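PDB 1OG6: oxidoreductase YdhF from Escherichia coli, which binds NADPH and probably acts as an oxidoreductase of the aldo/keto reductase family. Local coordinates for residues D104-S109 with D123-H128. Numbering follows the deposited sequence.
Sequences DHIIKS and DLLLIH. With NAP (NADP nicotinamide-adenine-dinucleotide phosphate), chain F.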
ATOM      1  N   ASP C 104       3.642  -9.960  28.310  1.00 47.53           N
ATOM      2  CA  ASP C 104       3.637  -9.639  29.730  1.00 46.65           C
ATOM      3  C   ASP C 104       3.721  -8.155  30.048  1.00 44.89           C
ATOM      4  O   ASP C 104       3.188  -7.705  31.058  1.00 45.40           O
ATOM      5  CB  ASP C 104       4.776 -10.371  30.440  1.00 48.63           C
ATOM      6  CG  ASP C 104       4.380 -11.761  30.895  1.00 50.63           C
ATOM      7  OD1 ASP C 104       4.012 -12.591  30.040  1.00 51.35           O
ATOM      8  OD2 ASP C 104       4.435 -12.025  32.114  1.00 52.05           O
ATOM      9  N   HIS C 105       4.394  -7.386  29.205  1.00 42.31           N
ATOM     10  CA  HIS C 105       4.504  -5.970  29.481  1.00 39.72           C
ATOM     11  C   HIS C 105       3.162  -5.270  29.378  1.00 38.61           C
ATOM     12  O   HIS C 105       2.821  -4.440  30.217  1.00 39.50           O
ATOM     13  CB  HIS C 105       5.489  -5.302  28.540  1.00 39.26           C
ATOM     14  CG  HIS C 105       5.493  -3.817  28.666  1.00 39.38           C
ATOM     15  ND1 HIS C 105       4.490  -3.028  28.146  1.00 39.55           N
ATOM     16  CD2 HIS C 105       6.333  -2.978  29.314  1.00 38.91           C
ATOM     17  CE1 HIS C 105       4.712  -1.767  28.467  1.00 39.12           C
ATOM     18  NE2 HIS C 105       5.823  -1.710  29.177  1.00 40.20           N
ATOM     19  N   ILE C 106       2.401  -5.596  28.344  1.00 36.76           N
ATOM     20  CA  ILE C 106       1.089  -4.986  28.165  1.00 35.40           C
ATOM     21  C   ILE C 106       0.235  -5.264  29.403  1.00 35.32           C
ATOM     22  O   ILE C 106      -0.157  -4.335  30.110  1.00 36.02           O
ATOM     23  CB  ILE C 106       0.375  -5.538  26.899  1.00 34.11           C
ATOM     24  CG1 ILE C 106       1.175  -5.169  25.653  1.00 31.37           C
ATOM     25  CG2 ILE C 106      -1.030  -4.973  26.793  1.00 32.44           C
ATOM     26  CD1 ILE C 106       0.734  -5.899  24.422  1.00 28.86           C
ATOM     27  N   ILE C 107      -0.036  -6.541  29.673  1.00 33.89           N
ATOM     28  CA  ILE C 107      -0.845  -6.923  30.826  1.00 32.86           C
ATOM     29  C   ILE C 107      -0.323  -6.255  32.095  1.00 33.87           C
ATOM     30  O   ILE C 107      -1.050  -6.085  33.069  1.00 33.99           O
ATOM     31  CB  ILE C 107      -0.838  -8.445  31.039  1.00 31.25           C
ATOM     32  CG1 ILE C 107      -1.304  -9.160  29.777  1.00 30.20           C
ATOM     33  CG2 ILE C 107      -1.773  -8.810  32.162  1.00 31.24           C
ATOM     34  CD1 ILE C 107      -1.416 -10.652  29.946  1.00 29.14           C
ATOM     35  N   LYS C 108       0.946  -5.879  32.084  1.00 34.84           N
ATOM     36  CA  LYS C 108       1.528  -5.230  33.240  1.00 35.98           C
ATOM     37  C   LYS C 108       1.049  -3.781  33.236  1.00 37.17           C
ATOM     38  O   LYS C 108       0.530  -3.288  34.245  1.00 36.86           O
ATOM     39  CB  LYS C 108       3.053  -5.287  33.156  1.00 36.95           C
ATOM     40  CG  LYS C 108       3.764  -4.889  34.436  1.00 39.90           C
ATOM     41  CD  LYS C 108       5.170  -4.368  34.147  1.00 43.71           C
ATOM     42  CE  LYS C 108       5.126  -3.041  33.371  1.00 45.39           C
ATOM     43  NZ  LYS C 108       6.477  -2.437  33.114  1.00 46.08           N
ATOM     44  N   SER C 109       1.210  -3.120  32.085  1.00 37.45           N
ATOM     45  CA  SER C 109       0.824  -1.717  31.879  1.00 37.14           C
ATOM     46  C   SER C 109      -0.673  -1.441  31.991  1.00 37.14           C
ATOM     47  O   SER C 109      -1.084  -0.380  32.467  1.00 35.93           O
ATOM     48  CB  SER C 109       1.305  -1.240  30.509  1.00 36.27           C
ATOM     49  OG  SER C 109       2.717  -1.189  30.456  1.00 38.07           O
ATOM     50  N   ASP C 123     -12.203   1.243  29.107  1.00 29.77           N
ATOM     51  CA  ASP C 123     -13.130   1.047  28.021  1.00 29.04           C
ATOM     52  C   ASP C 123     -12.344   0.758  26.755  1.00 28.72           C
ATOM     53  O   ASP C 123     -12.768  -0.038  25.918  1.00 27.74           O
ATOM     54  CB  ASP C 123     -13.992   2.296  27.878  1.00 29.13           C
ATOM     55  CG  ASP C 123     -14.806   2.567  29.126  1.00 30.59           C
ATOM     56  OD1 ASP C 123     -15.809   1.860  29.349  1.00 31.44           O
ATOM     57  OD2 ASP C 123     -14.436   3.467  29.901  1.00 31.64           O
ATOM     58  N   LEU C 124     -11.178   1.392  26.636  1.00 28.25           N
ATOM     59  CA  LEU C 124     -10.325   1.207  25.468  1.00 26.11           C
ATOM     60  C   LEU C 124      -8.844   1.169  25.802  1.00 24.56           C
ATOM     61  O   LEU C 124      -8.334   2.046  26.501  1.00 24.10           O
ATOM     62  CB  LEU C 124     -10.542   2.334  24.457  1.00 25.34           C
ATOM     63  CG  LEU C 124     -10.889   2.008  22.998  1.00 25.06           C
ATOM     64  CD1 LEU C 124     -10.520   3.212  22.152  1.00 25.47           C
ATOM     65  CD2 LEU C 124     -10.145   0.787  22.500  1.00 24.93           C
ATOM     66  N   LEU C 125      -8.162   0.143  25.300  1.00 23.44           N
ATOM     67  CA  LEU C 125      -6.727   0.013  25.478  1.00 21.53           C
ATOM     68  C   LEU C 125      -6.225   0.051  24.061  1.00 20.79           C
ATOM     69  O   LEU C 125      -6.676  -0.709  23.211  1.00 19.02           O
ATOM     70  CB  LEU C 125      -6.331  -1.319  26.099  1.00 22.29           C
ATOM     71  CG  LEU C 125      -5.059  -1.312  26.962  1.00 21.42           C
ATOM     72  CD1 LEU C 125      -4.451  -2.693  26.915  1.00 20.30           C
ATOM     73  CD2 LEU C 125      -4.049  -0.300  26.473  1.00 20.28           C
ATOM     74  N   LEU C 126      -5.293   0.955  23.820  1.00 21.50           N
ATOM     75  CA  LEU C 126      -4.713   1.153  22.508  1.00 21.76           C
ATOM     76  C   LEU C 126      -3.217   0.822  22.488  1.00 22.69           C
ATOM     77  O   LEU C 126      -2.470   1.292  23.351  1.00 23.53           O
ATOM     78  CB  LEU C 126      -4.888   2.623  22.118  1.00 20.37           C
ATOM     79  CG  LEU C 126      -5.999   3.163  21.224  1.00 17.91           C
ATOM     80  CD1 LEU C 126      -7.333   2.527  21.517  1.00 17.90           C
ATOM     81  CD2 LEU C 126      -6.035   4.656  21.434  1.00 16.60           C
ATOM     82  N   ILE C 127      -2.773   0.014  21.528  1.00 21.79           N
ATOM     83  CA  ILE C 127      -1.342  -0.244  21.418  1.00 22.28           C
ATOM     84  C   ILE C 127      -0.816   1.110  20.924  1.00 22.96           C
ATOM     85  O   ILE C 127      -0.937   1.449  19.751  1.00 22.51           O
ATOM     86  CB  ILE C 127      -1.009  -1.332  20.368  1.00 21.36           C
ATOM     87  CG1 ILE C 127      -1.625  -2.666  20.782  1.00 20.12           C
ATOM     88  CG2 ILE C 127       0.497  -1.472  20.225  1.00 18.09           C
ATOM     89  CD1 ILE C 127      -1.060  -3.226  22.044  1.00 17.93           C
ATOM     90  N   HIS C 128      -0.255   1.884  21.843  1.00 23.68           N
ATOM     91  CA  HIS C 128       0.258   3.222  21.565  1.00 24.67           C
ATOM     92  C   HIS C 128       0.893   3.487  20.201  1.00 24.77           C
ATOM     93  O   HIS C 128       0.521   4.434  19.523  1.00 25.13           O
ATOM     94  CB  HIS C 128       1.265   3.613  22.648  1.00 27.20           C
ATOM     95  CG  HIS C 128       1.238   5.066  23.013  1.00 28.87           C
ATOM     96  ND1 HIS C 128       1.015   6.064  22.090  1.00 29.56           N
ATOM     97  CD2 HIS C 128       1.452   5.688  24.197  1.00 30.56           C
ATOM     98  CE1 HIS C 128       1.092   7.240  22.688  1.00 30.53           C
ATOM     99  NE2 HIS C 128       1.358   7.040  23.967  1.00 31.62           N
TER
HETATM  100  PA  NAP F1299      -4.050  19.912  19.933  1.00 65.10           P
HETATM  101  O1A NAP F1299      -3.376  20.308  18.758  0.62 64.24           O
HETATM  102  O2A NAP F1299      -5.544  19.718  20.076  0.65 64.98           O
HETATM  103  O5B NAP F1299      -3.668  20.907  21.133  1.00 64.28           O
HETATM  104  C5B NAP F1299      -3.713  22.324  20.859  1.00 64.53           C
HETATM  105  C4B NAP F1299      -2.679  22.944  21.860  0.78 63.66           C
HETATM  106  O4B NAP F1299      -2.734  24.383  21.519  0.99 64.03           O
HETATM  107  C3B NAP F1299      -3.097  22.900  23.353  0.60 63.31           C
HETATM  108  O3B NAP F1299      -1.910  22.575  24.069  1.00 61.10           O
HETATM  109  C2B NAP F1299      -3.595  24.284  23.723  0.90 63.55           C
HETATM  110  O2B NAP F1299      -3.091  24.758  24.970  0.32 64.46           O
HETATM  111  C1B NAP F1299      -3.124  25.220  22.572  1.00 63.65           C
HETATM  112  N9A NAP F1299      -4.212  26.090  22.154  0.87 63.23           N
HETATM  113  C8A NAP F1299      -5.556  25.843  21.941  1.00 63.22           C
HETATM  114  N7A NAP F1299      -6.251  26.899  21.560  0.62 63.21           N
HETATM  115  C5A NAP F1299      -5.293  27.905  21.522  1.00 62.95           C
HETATM  116  C6A NAP F1299      -5.425  29.264  21.185  0.75 63.05           C
HETATM  117  N6A NAP F1299      -6.551  29.904  20.815  0.65 63.07           N
HETATM  118  N1A NAP F1299      -4.261  30.052  21.239  0.84 63.50           N
HETATM  119  N3A NAP F1299      -2.868  28.158  21.949  1.00 62.63           N
HETATM  120  C4A NAP F1299      -4.030  27.403  21.890  0.08 63.07           C
HETATM  121  O3  NAP F1299      -3.437  18.526  20.408  0.77 64.09           O
HETATM  122  PN  NAP F1299      -2.299  18.169  21.438  1.00 63.03           P
HETATM  123  O1N NAP F1299      -0.983  17.679  21.015  0.51 63.25           O
HETATM  124  O2N NAP F1299      -2.865  17.932  22.802  0.87 62.48           O
HETATM  125  O5D NAP F1299      -2.651  16.632  21.058  0.20 62.07           O
HETATM  126  C5D NAP F1299      -4.031  16.109  20.918  1.00 60.15           C
HETATM  127  C4D NAP F1299      -4.316  14.994  21.913  0.86 59.72           C
HETATM  128  O4D NAP F1299      -4.069  13.670  21.371  0.38 59.19           O
HETATM  129  C3D NAP F1299      -3.582  15.039  23.301  1.00 59.64           C
HETATM  130  O3D NAP F1299      -4.388  15.655  24.312  0.60 60.33           O
HETATM  131  O2D NAP F1299      -4.022  12.974  24.624  1.00 58.46           O
HETATM  132  C1D NAP F1299      -3.348  12.838  22.332  1.00 58.72           C
HETATM  133  N1N NAP F1299      -2.057  12.372  21.700  0.62 57.85           N
HETATM  134  C2N NAP F1299      -1.937  11.077  21.133  1.00 57.16           C
HETATM  135  C3N NAP F1299      -0.713  10.687  20.589  0.81 57.37           C
HETATM  136  C7N NAP F1299      -0.589   9.285  19.977  0.35 57.19           C
HETATM  137  O7N NAP F1299       0.488   8.994  19.524  1.00 57.01           O
HETATM  138  N7N NAP F1299      -1.600   8.459  19.951  1.00 56.79           N
HETATM  139  C4N NAP F1299       0.449  11.585  20.595  1.00 57.29           C
HETATM  140  C5N NAP F1299       0.290  12.879  21.170  0.56 57.44           C
HETATM  141  C6N NAP F1299      -0.954  13.297  21.731  0.76 57.27           C
HETATM  142  P2B NAP F1299      -3.952  25.641  26.018  1.00 65.03           P
HETATM  143  O1X NAP F1299      -5.152  25.205  26.853  0.58 64.55           O
HETATM  144  O2X NAP F1299      -3.090  26.798  26.467  1.00 64.90           O
HETATM  145  O3X NAP F1299      -3.270  24.672  26.959  0.91 65.47           O
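Ile-106, on helix 103-116, meets strand 122-127 with two separate methyl groups, one for Leu-125 and one for Ile-127. With CG1 beside the backbone N (chi1 -63°), CG2 lies anti to that N, and the two branches go to different partners. The short branch reaches Leu-125, CG2 of Ile-106 lying 4.1 Å from CD1 of Leu-125, while the long one extends to Ile-127, where the two CD1 atoms of Ile-106 and Ile-127 stand 4.0 Å apart. The isoleucines cross at about a right angle and touch end to end; Ile-106 and Leu-125 meet more slantwise. All three side chains are buried, and no hydrogen bond joins the segments. Helix 136-147 extends the apolar layer, with Leu-146 against Leu-125 and Phe-143 against Ile-127. Just past the strand, His-128 turns its ring edge to the nicotinamide carboxamide, CE1 of His-128 lying 3.7 Å from O7N of NADP, nearly in the ring plane. Replacing His-128 by an alanine would remove the ring, and the carboxamide would probably lose this flanking edge, with a gap opened beside it. Helix packed outside, strand within and cofactor contact at the strand's C-terminal end together exemplify the (beta/alpha)8 TIM barrel of aldo/keto reductases.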